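Local atomic coordinates of DraIII (Deinococcus radiophilus, PDB entry 4L0K), a protein that is a type II restriction endonuclease that cleaves DNA, probably with a nuclease core of the His-Me finger kind. Residues Glu34-Val39 against Asp136-Asn141; Val39-Thr44 against Leu125-His130; Asp93-Ser96 against Thr101-Lys104; Val118-Thr123 against Lys140-Glu145; Asn156-Lys161 against Ala182-Arg187. All coordinates share one frame; numbering follows the deposited sequence.

Contact 1. Residues Glu34-Val39 against Asp136-Asn141; sequences EFPFLV and DSFTKN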
# COMPACT_ATOMS: atom_id res chain seq x y z
N GLU A 34 -3.99 20.27 27.58
CA GLU A 34 -3.08 19.44 26.80
C GLU A 34 -3.00 19.90 25.33
O GLU A 34 -1.91 19.91 24.75
CB GLU A 34 -3.46 17.94 26.88
CG GLU A 34 -2.37 17.02 26.34
CD GLU A 34 -2.74 15.55 26.35
OE1 GLU A 34 -3.94 15.23 26.36
OE2 GLU A 34 -1.81 14.70 26.35
N PHE A 35 -4.13 20.30 24.75
CA PHE A 35 -4.15 20.73 23.35
C PHE A 35 -4.76 22.11 23.12
O PHE A 35 -5.76 22.23 22.39
CB PHE A 35 -4.87 19.69 22.47
CG PHE A 35 -4.23 18.32 22.47
CD1 PHE A 35 -3.04 18.10 21.80
CD2 PHE A 35 -4.82 17.26 23.15
CE1 PHE A 35 -2.44 16.84 21.80
CE2 PHE A 35 -4.24 16.00 23.17
CZ PHE A 35 -3.04 15.79 22.49
N PRO A 36 -4.18 23.17 23.73
CA PRO A 36 -4.74 24.53 23.63
C PRO A 36 -4.80 25.05 22.20
O PRO A 36 -5.82 25.61 21.77
CB PRO A 36 -3.78 25.37 24.48
CG PRO A 36 -2.51 24.58 24.55
CD PRO A 36 -2.95 23.14 24.55
N PHE A 37 -3.72 24.84 21.45
CA PHE A 37 -3.62 25.22 20.04
C PHE A 37 -4.65 24.55 19.12
O PHE A 37 -4.77 24.91 17.96
CB PHE A 37 -2.20 24.95 19.53
CG PHE A 37 -1.72 23.54 19.78
CD1 PHE A 37 -1.23 23.16 21.02
CD2 PHE A 37 -1.78 22.59 18.77
CE1 PHE A 37 -0.81 21.87 21.25
CE2 PHE A 37 -1.36 21.29 19.00
CZ PHE A 37 -0.87 20.93 20.24
N LEU A 38 -5.39 23.57 19.64
CA LEU A 38 -6.45 22.94 18.86
C LEU A 38 -7.87 23.41 19.21
O LEU A 38 -8.84 23.03 18.52
CB LEU A 38 -6.36 21.42 18.94
CG LEU A 38 -5.34 20.82 17.96
CD1 LEU A 38 -5.08 19.37 18.28
CD2 LEU A 38 -5.82 20.98 16.53
N VAL A 39 -8.00 24.26 20.24
CA VAL A 39 -9.34 24.63 20.70
C VAL A 39 -10.21 25.20 19.57
O VAL A 39 -11.25 24.64 19.24
CB VAL A 39 -9.32 25.57 21.95
CG1 VAL A 39 -10.71 26.09 22.25
CG2 VAL A 39 -8.77 24.83 23.17
N ASP A 136 -7.43 32.22 15.61
CA ASP A 136 -7.44 33.32 16.57
C ASP A 136 -6.01 33.72 16.92
O ASP A 136 -5.07 32.99 16.57
CB ASP A 136 -8.18 32.90 17.84
CG ASP A 136 -7.56 31.67 18.49
OD1 ASP A 136 -6.92 31.81 19.55
OD2 ASP A 136 -7.71 30.57 17.92
N SER A 137 -5.83 34.84 17.61
CA SER A 137 -4.49 35.37 17.82
C SER A 137 -3.63 34.50 18.73
O SER A 137 -2.41 34.39 18.51
CB SER A 137 -4.52 36.83 18.29
OG SER A 137 -5.51 37.05 19.28
N PHE A 138 -4.23 33.88 19.74
CA PHE A 138 -3.49 32.95 20.58
C PHE A 138 -2.90 31.80 19.76
O PHE A 138 -1.71 31.52 19.83
CB PHE A 138 -4.36 32.36 21.68
CG PHE A 138 -3.78 31.10 22.27
CD1 PHE A 138 -4.29 29.86 21.95
CD2 PHE A 138 -2.67 31.17 23.11
CE1 PHE A 138 -3.74 28.71 22.47
CE2 PHE A 138 -2.11 30.02 23.64
CZ PHE A 138 -2.64 28.78 23.31
N THR A 139 -3.76 31.12 19.00
CA THR A 139 -3.35 29.94 18.23
C THR A 139 -2.26 30.32 17.25
O THR A 139 -1.20 29.69 17.22
CB THR A 139 -4.53 29.37 17.44
OG1 THR A 139 -5.67 29.30 18.30
CG2 THR A 139 -4.20 27.98 16.91
N LYS A 140 -2.53 31.38 16.49
CA LYS A 140 -1.59 31.92 15.52
C LYS A 140 -0.22 32.21 16.13
O LYS A 140 0.80 31.72 15.63
CB LYS A 140 -2.14 33.19 14.87
CG LYS A 140 -1.17 33.87 13.92
CD LYS A 140 -1.89 34.86 13.02
CE LYS A 140 -0.98 35.37 11.90
NZ LYS A 140 0.16 36.17 12.41
N ASN A 141 -0.19 32.98 17.21
CA ASN A 141 1.08 33.41 17.79
C ASN A 141 1.84 32.28 18.44
O ASN A 141 3.06 32.17 18.31
CB ASN A 141 0.87 34.57 18.76
CG ASN A 141 0.38 35.82 18.06
OD1 ASN A 141 0.83 36.14 16.95
ND2 ASN A 141 -0.58 36.51 18.67
O HOH W 1 -6.65 27.22 19.75
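Pro36 and Phe37, in the loop leading into helix 39-44, pack against Phe138 and Thr139 in the capped first turn of helix 137-147. The apolar part centres on Phe138, whose CZ lies 3.8 Å from Pro36 CB; the approach is oblique to the ring. Phe37 N instead faces the edge of that ring, near its plane. The closest backbone approach of the two segments is Phe37 CA to Thr139 CA, 5.1 Å. The methyl of Thr139 rests on a backbone carbonyl, its CG2 3.3 Å from Phe37 O; the rotamer that puts it there (CG2 anti to the backbone N, chi1 -46°) leaves OG1 beside that N, where water 1 reaches it.

The polar part belongs to the cap. Asp136 is the N-cap residue, and Thr139 N donates to Asp136 OD1 over 3.3 Å, coming from above the carboxylate plane. The modelled separation of Thr139 OG1 and Asp136 OD2 is improbably short and is read with caution. Asp136 OD2 also probably pairs with Ser40 OG, which would tie the cap to helix 39-44. No direct hydrogen bond spans the two segments. Water 1 bridges them instead, donating to Pro36 O and to Thr139 OG1, each at 2.7 Å.

Contact 2. Residues Val39-Thr44 against Leu125-His130; sequences VSLSKT and LAYQLH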
# COMPACT_ATOMS: atom_id res chain seq x y z
N VAL A 39 -8.00 24.26 20.24
CA VAL A 39 -9.34 24.63 20.70
C VAL A 39 -10.21 25.20 19.57
O VAL A 39 -11.25 24.64 19.24
CB VAL A 39 -9.32 25.57 21.95
CG1 VAL A 39 -10.71 26.09 22.25
CG2 VAL A 39 -8.77 24.83 23.17
N SER A 40 -9.74 26.27 18.94
CA SER A 40 -10.46 26.85 17.80
C SER A 40 -10.73 25.83 16.71
O SER A 40 -11.84 25.77 16.17
CB SER A 40 -9.70 28.04 17.23
OG SER A 40 -9.52 29.05 18.21
N LEU A 41 -9.73 25.00 16.40
CA LEU A 41 -9.94 24.04 15.31
C LEU A 41 -11.05 23.05 15.70
O LEU A 41 -11.91 22.72 14.87
CB LEU A 41 -8.64 23.33 14.91
CG LEU A 41 -8.68 22.66 13.53
CD1 LEU A 41 -8.96 23.71 12.45
CD2 LEU A 41 -7.39 21.94 13.25
N SER A 42 -11.06 22.64 16.98
CA SER A 42 -12.11 21.76 17.50
C SER A 42 -13.47 22.43 17.39
O SER A 42 -14.49 21.77 17.19
CB SER A 42 -11.87 21.42 18.97
OG SER A 42 -11.02 20.30 19.12
N LYS A 43 -13.47 23.74 17.53
CA LYS A 43 -14.72 24.47 17.42
C LYS A 43 -15.16 24.52 15.95
O LYS A 43 -16.35 24.37 15.67
CB LYS A 43 -14.58 25.87 18.04
CG LYS A 43 -15.86 26.64 18.15
CD LYS A 43 -15.65 28.10 17.78
CE LYS A 43 -14.53 28.74 18.59
NZ LYS A 43 -13.78 29.72 17.76
N THR A 44 -14.20 24.68 15.02
CA THR A 44 -14.56 24.87 13.61
C THR A 44 -14.58 23.58 12.77
O THR A 44 -15.39 23.46 11.84
CB THR A 44 -13.62 25.84 12.89
OG1 THR A 44 -12.27 25.33 12.94
CG2 THR A 44 -13.69 27.23 13.54
N LEU A 125 0.38 23.40 9.98
CA LEU A 125 0.22 23.13 8.54
C LEU A 125 -1.23 23.36 8.18
O LEU A 125 -1.53 23.93 7.12
CB LEU A 125 0.55 21.68 8.21
CG LEU A 125 1.89 21.27 7.60
CD1 LEU A 125 2.84 22.45 7.43
CD2 LEU A 125 2.51 20.12 8.40
N ALA A 126 -2.13 22.91 9.06
CA ALA A 126 -3.56 22.91 8.74
C ALA A 126 -4.10 24.34 8.55
O ALA A 126 -4.89 24.60 7.65
CB ALA A 126 -4.37 22.15 9.79
N TYR A 127 -3.64 25.26 9.39
CA TYR A 127 -4.07 26.65 9.24
C TYR A 127 -3.54 27.34 7.96
O TYR A 127 -3.93 28.46 7.65
CB TYR A 127 -3.76 27.47 10.51
CG TYR A 127 -4.81 27.28 11.57
CD1 TYR A 127 -6.10 27.75 11.38
CD2 TYR A 127 -4.53 26.62 12.77
CE1 TYR A 127 -7.09 27.57 12.33
CE2 TYR A 127 -5.52 26.44 13.75
CZ TYR A 127 -6.80 26.91 13.51
OH TYR A 127 -7.82 26.74 14.44
N GLN A 128 -2.67 26.64 7.24
CA GLN A 128 -2.10 27.15 5.99
C GLN A 128 -2.61 26.35 4.79
O GLN A 128 -2.06 26.45 3.69
CB GLN A 128 -0.58 27.07 6.05
CG GLN A 128 0.06 28.02 7.06
CD GLN A 128 1.55 27.81 7.19
OE1 GLN A 128 2.35 28.43 6.47
NE2 GLN A 128 1.94 26.92 8.09
N LEU A 129 -3.65 25.55 5.00
CA LEU A 129 -4.36 24.88 3.92
C LEU A 129 -5.16 25.92 3.13
O LEU A 129 -5.71 26.85 3.73
CB LEU A 129 -5.36 23.89 4.51
CG LEU A 129 -5.23 22.36 4.50
CD1 LEU A 129 -3.99 21.86 3.78
CD2 LEU A 129 -5.34 21.77 5.91
N HIS A 130 -5.26 25.78 1.82
CA HIS A 130 -6.24 26.57 1.09
C HIS A 130 -7.65 26.29 1.63
O HIS A 130 -8.09 25.14 1.71
CB HIS A 130 -6.20 26.31 -0.42
CG HIS A 130 -7.09 27.24 -1.21
ND1 HIS A 130 -8.39 26.92 -1.55
CD2 HIS A 130 -6.86 28.48 -1.71
CE1 HIS A 130 -8.92 27.93 -2.22
NE2 HIS A 130 -8.01 28.88 -2.33
O HOH W 2 -6.98 25.90 16.88
O HOH W 3 -10.36 27.25 13.60
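The ring of Tyr127 presents its hydroxyl end to Leu41, with waters 2 and 3 at the edge and in the ring plane. Leu41 CD1 approaches the ring obliquely, 4.0 Å from Tyr127 CZ. The two side chains run past each other in opposite directions: the leucine, with CG anti to its N (chi1 -162°), brings CD1 back past the hydroxyl end of the ring while the tyrosine reaches for the helix backbone. There Tyr127 OH is 3.5 Å from Leu41 CB and 3.6 Å from Ser40 CB. Leu41 N is also close to this oxygen, but the angle is too poor for a bond, and water 2 takes the amide hydrogen instead.

Water 2 accepts from Leu41 N at 2.9 Å and lies 2.7 Å from Tyr127 OH. Water 3 pairs with Tyr127 OH and, at 2.8 Å, with Thr44 OG1. The buried phenol is thus gripped by two waters, each passing the link on to helix 39-44, and the hydroxyl is fixed without a direct bond to that helix. Ser40 OG turns to another partner, Asp136.

Tyr127 lies in the type I turn from Ala126 to Leu129, in the C-terminal end region of helix 112-126, and its ring also touches Pro133, Pro135 and Thr139. Leu41 meets Ile48 and Ile52 as well, so the contact sits where helices 39-44, 46-57, 112-126 and 137-147 converge.

Contact 3. Residues Asp93-Ser96 against Thr101-Lys104; sequences DMQS and TRLK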
# COMPACT_ATOMS: atom_id res chain seq x y z
N ASP A 93 -0.02 -8.25 27.72
CA ASP A 93 0.98 -9.31 27.65
C ASP A 93 1.53 -9.41 26.23
O ASP A 93 0.97 -10.13 25.39
CB ASP A 93 0.42 -10.64 28.15
CG ASP A 93 1.39 -11.80 27.94
OD1 ASP A 93 2.62 -11.57 27.84
OD2 ASP A 93 0.92 -12.96 27.87
N MET A 94 2.62 -8.70 25.97
CA MET A 94 3.20 -8.62 24.64
C MET A 94 3.65 -9.99 24.16
O MET A 94 3.63 -10.27 22.97
CB MET A 94 4.37 -7.64 24.62
CG MET A 94 3.98 -6.20 24.85
SD MET A 94 3.10 -5.45 23.47
CE MET A 94 4.32 -5.59 22.17
N GLN A 95 4.03 -10.85 25.11
CA GLN A 95 4.46 -12.20 24.78
C GLN A 95 3.31 -13.07 24.28
O GLN A 95 3.54 -14.08 23.61
CB GLN A 95 5.15 -12.87 25.97
CG GLN A 95 6.58 -12.44 26.13
CD GLN A 95 7.17 -12.88 27.44
OE1 GLN A 95 7.35 -14.07 27.69
NE2 GLN A 95 7.47 -11.91 28.31
N SER A 96 2.07 -12.67 24.58
CA SER A 96 0.91 -13.37 24.04
C SER A 96 0.75 -13.09 22.54
O SER A 96 0.62 -14.01 21.74
CB SER A 96 -0.37 -13.01 24.81
OG SER A 96 -0.94 -11.80 24.35
N THR A 101 2.88 -8.49 15.39
CA THR A 101 2.17 -7.38 16.02
C THR A 101 3.02 -6.65 17.07
O THR A 101 2.88 -5.45 17.25
CB THR A 101 0.79 -7.80 16.57
OG1 THR A 101 0.88 -8.16 17.96
CG2 THR A 101 0.23 -8.96 15.76
N ARG A 102 3.92 -7.38 17.74
CA ARG A 102 4.90 -6.75 18.63
C ARG A 102 5.84 -5.85 17.82
O ARG A 102 6.08 -4.69 18.17
CB ARG A 102 5.72 -7.80 19.39
CG ARG A 102 4.90 -8.83 20.17
CD ARG A 102 5.79 -9.97 20.67
NE ARG A 102 6.53 -9.60 21.87
CZ ARG A 102 7.30 -10.44 22.56
NH1 ARG A 102 7.44 -11.69 22.16
NH2 ARG A 102 7.94 -10.01 23.65
N LEU A 103 6.35 -6.40 16.72
CA LEU A 103 7.19 -5.64 15.80
C LEU A 103 6.53 -4.35 15.30
O LEU A 103 7.12 -3.27 15.38
CB LEU A 103 7.63 -6.51 14.63
CG LEU A 103 9.08 -6.99 14.74
CD1 LEU A 103 9.41 -7.41 16.18
CD2 LEU A 103 9.35 -8.14 13.77
N LYS A 104 5.31 -4.45 14.80
CA LYS A 104 4.61 -3.26 14.31
C LYS A 104 4.30 -2.25 15.43
O LYS A 104 4.44 -1.01 15.23
CB LYS A 104 3.37 -3.65 13.51
CG LYS A 104 3.70 -3.96 12.06
CD LYS A 104 2.73 -4.95 11.43
CE LYS A 104 3.25 -5.40 10.07
NZ LYS A 104 2.36 -6.42 9.44
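A bend at chi3 (80°) turns the guanidinium of Arg102 to set one face against Met94 O and Gln95 CA, while Met94, folded at both chi2 and chi3, turns its methyl back onto the base of the arginine. Met94 CE touches Arg102 CB at 3.8 Å. Further out, Gln95 CA stands 3.9 Å above the centre of the guanidinium plane. Met94 O lies over the same group, 3.2 Å from Arg102 NE, but a carbonyl above the plane is badly placed to accept the N-H, and the angle excludes a hydrogen bond. Gln95 passes the guanidinium at a slant, CG 3.7 Å from Arg102 NH2, with the amide and guanidinium planes 17° apart.

The loop holds its own shape through Asp93 O, which accepts from Ser96 N at 2.9 Å and from Ser96 OG at 2.7 Å; the hydroxyl bond lies in the carbonyl plane. This bonding is likely to steady the backbone on which the guanidinium rests. The charge of Arg102 has its mate elsewhere: NH2 forms a salt bridge with Asp83. A leucine in place of Arg102 would probably leave Asp83 without its partner and uncover the Met94-Gln95 backbone.

Met94 also packs on Asp83 and Leu86. The contact therefore ties the loop after helix 83-89 both to that helix and to helix 99-107.

Contact 4. Residues Val118-Thr123 against Lys140-Glu145; sequences VARKLT and KNYLEE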
# COMPACT_ATOMS: atom_id res chain seq x y z
N VAL A 118 4.48 16.82 17.08
CA VAL A 118 3.81 16.44 15.84
C VAL A 118 2.40 17.04 15.75
O VAL A 118 2.04 17.64 14.72
CB VAL A 118 3.75 14.89 15.69
CG1 VAL A 118 2.68 14.47 14.67
CG2 VAL A 118 5.15 14.32 15.33
N ALA A 119 1.60 16.89 16.82
CA ALA A 119 0.30 17.56 16.88
C ALA A 119 0.40 19.07 16.59
O ALA A 119 -0.42 19.64 15.84
CB ALA A 119 -0.37 17.31 18.23
N ARG A 120 1.41 19.72 17.17
CA ARG A 120 1.55 21.16 16.97
C ARG A 120 1.88 21.50 15.51
O ARG A 120 1.32 22.44 14.92
CB ARG A 120 2.62 21.74 17.90
CG ARG A 120 2.09 22.47 19.13
CD ARG A 120 3.24 23.10 19.93
NE ARG A 120 4.19 22.08 20.38
CZ ARG A 120 4.28 21.65 21.63
NH1 ARG A 120 3.49 22.15 22.58
NH2 ARG A 120 5.16 20.71 21.94
N LYS A 121 2.77 20.71 14.92
CA LYS A 121 3.22 20.93 13.56
C LYS A 121 2.06 20.81 12.60
O LYS A 121 1.86 21.65 11.74
CB LYS A 121 4.28 19.90 13.18
CG LYS A 121 4.71 19.98 11.73
CD LYS A 121 5.38 21.32 11.40
CE LYS A 121 5.81 21.36 9.95
NZ LYS A 121 6.75 20.25 9.61
N LEU A 122 1.29 19.74 12.77
CA LEU A 122 0.17 19.43 11.92
C LEU A 122 -0.93 20.49 12.03
O LEU A 122 -1.59 20.80 11.02
CB LEU A 122 -0.37 18.05 12.30
CG LEU A 122 -0.02 16.86 11.40
CD1 LEU A 122 1.16 17.14 10.48
CD2 LEU A 122 0.21 15.62 12.23
N THR A 123 -1.14 21.04 13.23
CA THR A 123 -2.08 22.16 13.37
C THR A 123 -1.59 23.40 12.61
O THR A 123 -2.37 24.14 11.96
CB THR A 123 -2.29 22.55 14.85
OG1 THR A 123 -2.58 21.37 15.61
CG2 THR A 123 -3.44 23.53 14.98
N LYS A 140 -2.53 31.38 16.49
CA LYS A 140 -1.59 31.92 15.52
C LYS A 140 -0.22 32.21 16.13
O LYS A 140 0.80 31.72 15.63
CB LYS A 140 -2.14 33.19 14.87
CG LYS A 140 -1.17 33.87 13.92
CD LYS A 140 -1.89 34.86 13.02
CE LYS A 140 -0.98 35.37 11.90
NZ LYS A 140 0.16 36.17 12.41
N ASN A 141 -0.19 32.98 17.21
CA ASN A 141 1.08 33.41 17.79
C ASN A 141 1.84 32.28 18.44
O ASN A 141 3.06 32.17 18.31
CB ASN A 141 0.87 34.57 18.76
CG ASN A 141 0.38 35.82 18.06
OD1 ASN A 141 0.83 36.14 16.95
ND2 ASN A 141 -0.58 36.51 18.67
N TYR A 142 1.09 31.42 19.12
CA TYR A 142 1.64 30.25 19.77
C TYR A 142 2.33 29.32 18.75
O TYR A 142 3.50 28.94 18.92
CB TYR A 142 0.51 29.52 20.49
CG TYR A 142 0.88 28.20 21.11
CD1 TYR A 142 1.23 28.12 22.45
CD2 TYR A 142 0.84 27.01 20.36
CE1 TYR A 142 1.54 26.91 23.03
CE2 TYR A 142 1.15 25.80 20.94
CZ TYR A 142 1.50 25.76 22.27
OH TYR A 142 1.81 24.55 22.85
N LEU A 143 1.60 28.95 17.69
CA LEU A 143 2.16 28.06 16.66
C LEU A 143 3.29 28.72 15.87
O LEU A 143 4.31 28.09 15.59
CB LEU A 143 1.06 27.53 15.73
CG LEU A 143 0.08 26.61 16.47
CD1 LEU A 143 -1.13 26.29 15.63
CD2 LEU A 143 0.78 25.33 16.94
N GLU A 144 3.10 30.00 15.51
CA GLU A 144 4.13 30.76 14.79
C GLU A 144 5.42 30.87 15.59
O GLU A 144 6.51 30.89 15.02
CB GLU A 144 3.62 32.14 14.40
CG GLU A 144 2.84 32.14 13.09
CD GLU A 144 2.41 33.52 12.67
OE1 GLU A 144 1.98 33.69 11.50
OE2 GLU A 144 2.51 34.44 13.52
N GLU A 145 5.29 30.91 16.91
CA GLU A 145 6.46 30.94 17.78
C GLU A 145 7.28 29.66 17.61
O GLU A 145 8.51 29.69 17.69
CB GLU A 145 6.03 31.09 19.23
CG GLU A 145 7.12 30.78 20.22
CD GLU A 145 7.40 31.94 21.16
OE1 GLU A 145 6.89 33.05 20.90
OE2 GLU A 145 8.12 31.73 22.16
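Arg120 and Tyr142 join helices 112-126 and 137-147 at a steep helix crossing, whose local axes approach to 10.0 Å with their N-to-C directions 114° apart. Arg120 NH1 donates to Tyr142 OH over 2.9 Å at 149°, and the hydroxyl sits at the edge of the guanidinium, near its plane. A bend at chi3 (-60°) lets the arginine chain pass the ring first, with CD 3.6 Å from Tyr142 CE2, before its head turns to the hydroxyl. The two side chains meet at about a right angle.

Leu143 fills the angle between the helices with both branches. CD2 touches Arg120 CG at 3.8 Å, and CD1 touches Thr123 CG2 at 3.7 Å. Thr123 is anchored within its own helix, OG1 donating to Ala119 O at 2.8 Å; Thr123 N reaches the same oxygen from the other face of the carbonyl plane.

Around this core Arg120 has further partners: a salt bridge from NH2 to Asp117, a bond from NH1 to Gln23 OE1, and a cation-pi contact with Phe146. A methionine in place of Arg120 would probably leave Asp117 without its countercharge and Tyr142 OH without its donor from this helix.

The buried guanidinium is probably kept charged and balanced by Asp117, while Tyr142 OH accepts a hydrogen bond from Arg120 NH1 and also bonds to the loop carbonyl Gln23 O.

Contact 5. Residues Asn156-Lys161 against Ala182-Arg187; sequences NCEICK and AHKTPR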
# COMPACT_ATOMS: atom_id res chain seq x y z
N ASN A 156 1.41 22.12 1.20
CA ASN A 156 1.38 21.19 0.06
C ASN A 156 1.53 19.70 0.47
O ASN A 156 2.08 19.40 1.54
CB ASN A 156 2.48 21.51 -0.95
CG ASN A 156 2.47 22.95 -1.39
OD1 ASN A 156 1.41 23.54 -1.55
ND2 ASN A 156 3.66 23.52 -1.61
N CYS A 157 1.08 18.80 -0.39
CA CYS A 157 1.48 17.39 -0.31
C CYS A 157 3.00 17.34 -0.18
O CYS A 157 3.71 17.96 -0.97
CB CYS A 157 1.02 16.63 -1.57
SG CYS A 157 1.37 14.79 -1.65
N GLU A 158 3.50 16.62 0.83
CA GLU A 158 4.95 16.50 1.05
C GLU A 158 5.65 15.75 -0.07
O GLU A 158 6.84 15.97 -0.30
CB GLU A 158 5.27 15.84 2.39
CG GLU A 158 4.80 16.62 3.58
CD GLU A 158 5.59 17.90 3.78
OE1 GLU A 158 6.75 17.96 3.33
OE2 GLU A 158 5.04 18.84 4.41
N ILE A 159 4.91 14.83 -0.71
CA ILE A 159 5.39 14.10 -1.89
C ILE A 159 5.04 14.78 -3.24
O ILE A 159 5.97 15.19 -3.91
CB ILE A 159 4.86 12.64 -1.91
CG1 ILE A 159 5.33 11.89 -0.67
CG2 ILE A 159 5.31 11.94 -3.18
CD1 ILE A 159 4.24 11.64 0.34
N CYS A 160 3.73 14.87 -3.60
CA CYS A 160 3.15 15.55 -4.81
C CYS A 160 3.80 16.99 -5.01
O CYS A 160 4.13 17.40 -6.11
CB CYS A 160 1.52 15.56 -4.83
SG CYS A 160 0.57 14.31 -3.47
N LYS A 161 4.00 17.72 -3.91
CA LYS A 161 4.21 19.18 -3.88
C LYS A 161 3.02 20.01 -4.37
O LYS A 161 3.15 21.22 -4.57
CB LYS A 161 5.50 19.66 -4.59
CG LYS A 161 6.77 18.95 -4.17
CD LYS A 161 6.98 18.90 -2.67
CE LYS A 161 8.36 18.29 -2.38
NZ LYS A 161 8.59 17.81 -0.99
N ALA A 182 1.99 12.41 6.67
CA ALA A 182 3.19 11.88 6.05
C ALA A 182 4.40 12.01 6.95
O ALA A 182 4.51 12.95 7.76
CB ALA A 182 3.44 12.58 4.72
N HIS A 183 5.31 11.06 6.77
CA HIS A 183 6.64 11.07 7.36
C HIS A 183 7.68 11.14 6.26
O HIS A 183 7.83 10.20 5.48
CB HIS A 183 6.84 9.81 8.20
CG HIS A 183 5.92 9.74 9.38
ND1 HIS A 183 4.60 9.35 9.26
CD2 HIS A 183 6.10 10.08 10.67
CE1 HIS A 183 4.02 9.43 10.45
NE2 HIS A 183 4.91 9.86 11.32
N LYS A 184 8.39 12.26 6.21
CA LYS A 184 9.34 12.52 5.13
C LYS A 184 10.45 11.48 5.11
O LYS A 184 10.93 11.09 4.04
CB LYS A 184 9.96 13.91 5.27
CG LYS A 184 8.99 15.05 5.10
CD LYS A 184 9.66 16.38 5.51
CE LYS A 184 8.61 17.39 5.98
NZ LYS A 184 9.25 18.66 6.42
N THR A 185 10.87 11.04 6.29
CA THR A 185 11.82 9.96 6.42
C THR A 185 11.14 8.91 7.28
O THR A 185 10.55 9.26 8.30
CB THR A 185 13.13 10.44 7.07
OG1 THR A 185 13.93 11.12 6.10
CG2 THR A 185 13.93 9.26 7.62
N PRO A 186 11.19 7.64 6.85
CA PRO A 186 10.46 6.54 7.52
C PRO A 186 10.76 6.47 9.01
O PRO A 186 11.89 6.71 9.42
CB PRO A 186 11.02 5.29 6.84
CG PRO A 186 11.58 5.75 5.54
CD PRO A 186 12.02 7.16 5.73
N ARG A 187 9.74 6.14 9.81
CA ARG A 187 9.94 5.80 11.21
C ARG A 187 10.62 6.91 12.00
O ARG A 187 11.58 6.67 12.75
CB ARG A 187 10.73 4.49 11.34
CG ARG A 187 9.92 3.24 11.03
CD ARG A 187 10.77 1.98 11.13
NE ARG A 187 11.65 2.01 12.30
CZ ARG A 187 12.13 0.93 12.92
NH1 ARG A 187 12.92 1.07 13.97
NH2 ARG A 187 11.80 -0.29 12.50
O HOH W 4 6.47 19.80 6.67
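Glu158 meets Lys184 and Ala182. Its OE1 lies 3.3 Å from Lys184 CE but 4.0 Å from Lys184 NZ; the opposite charges lie beyond salt-bridge range and probably still attract. Water 4 closes the polar link, donating to Glu158 OE2 at 2.8 Å and accepting from Lys184 NZ at 3.0 Å. Nearer the backbone, Glu158 CB approaches Ala182 CB at 4.4 Å. A bend at chi2 (-70°) folds the glutamate over toward the lysine, whose own chain is extended.

The next shell sets these groups. Lys184 NZ also bonds to Glu192 O, which fixes the far end of the lysine. The 156-161 loop is closed by Lys161 N donating to Cys157 O, and Lys161 NZ reaches Glu158 O at 2.6 Å. Cys160 SG is modelled within bonding distance of both Cys157 SG and Cys201 SG; one sulfur cannot hold two disulfides, so which is real is doubtful. Cys160 O accepts from Arg223 of the second subunit.

Ala182 lies near the end of strand 179-183, which pairs antiparallel with strand 194-198, itself followed by helix 199-205. That hairpin and helix are consistent with the beta-beta-alpha layout of His-Me finger nucleases, here with a CxxC loop packed beside it.

How the contacts relate
Following the chain, the loop entering helix 39-44 comes first: contact 1 brings it to helix 137-147 and closes the widest loop. Contact 2, sharing Val39, is nested inside, taking helix 39-44 to the end of helix 112-126. Contact 3 closes a short loop within both, on the opposite side of the chain's centre, about 37 Å from contact 1 between centres. Contact 4 crosses contact 2 along the sequence and ends on the same helix as contact 1, whose Phe37 packs on Arg120 and Tyr142. Contacts 1, 2 and 4 thus bind one helical cluster. Contact 5 follows in series, joining the cysteine loop to the strand hairpin.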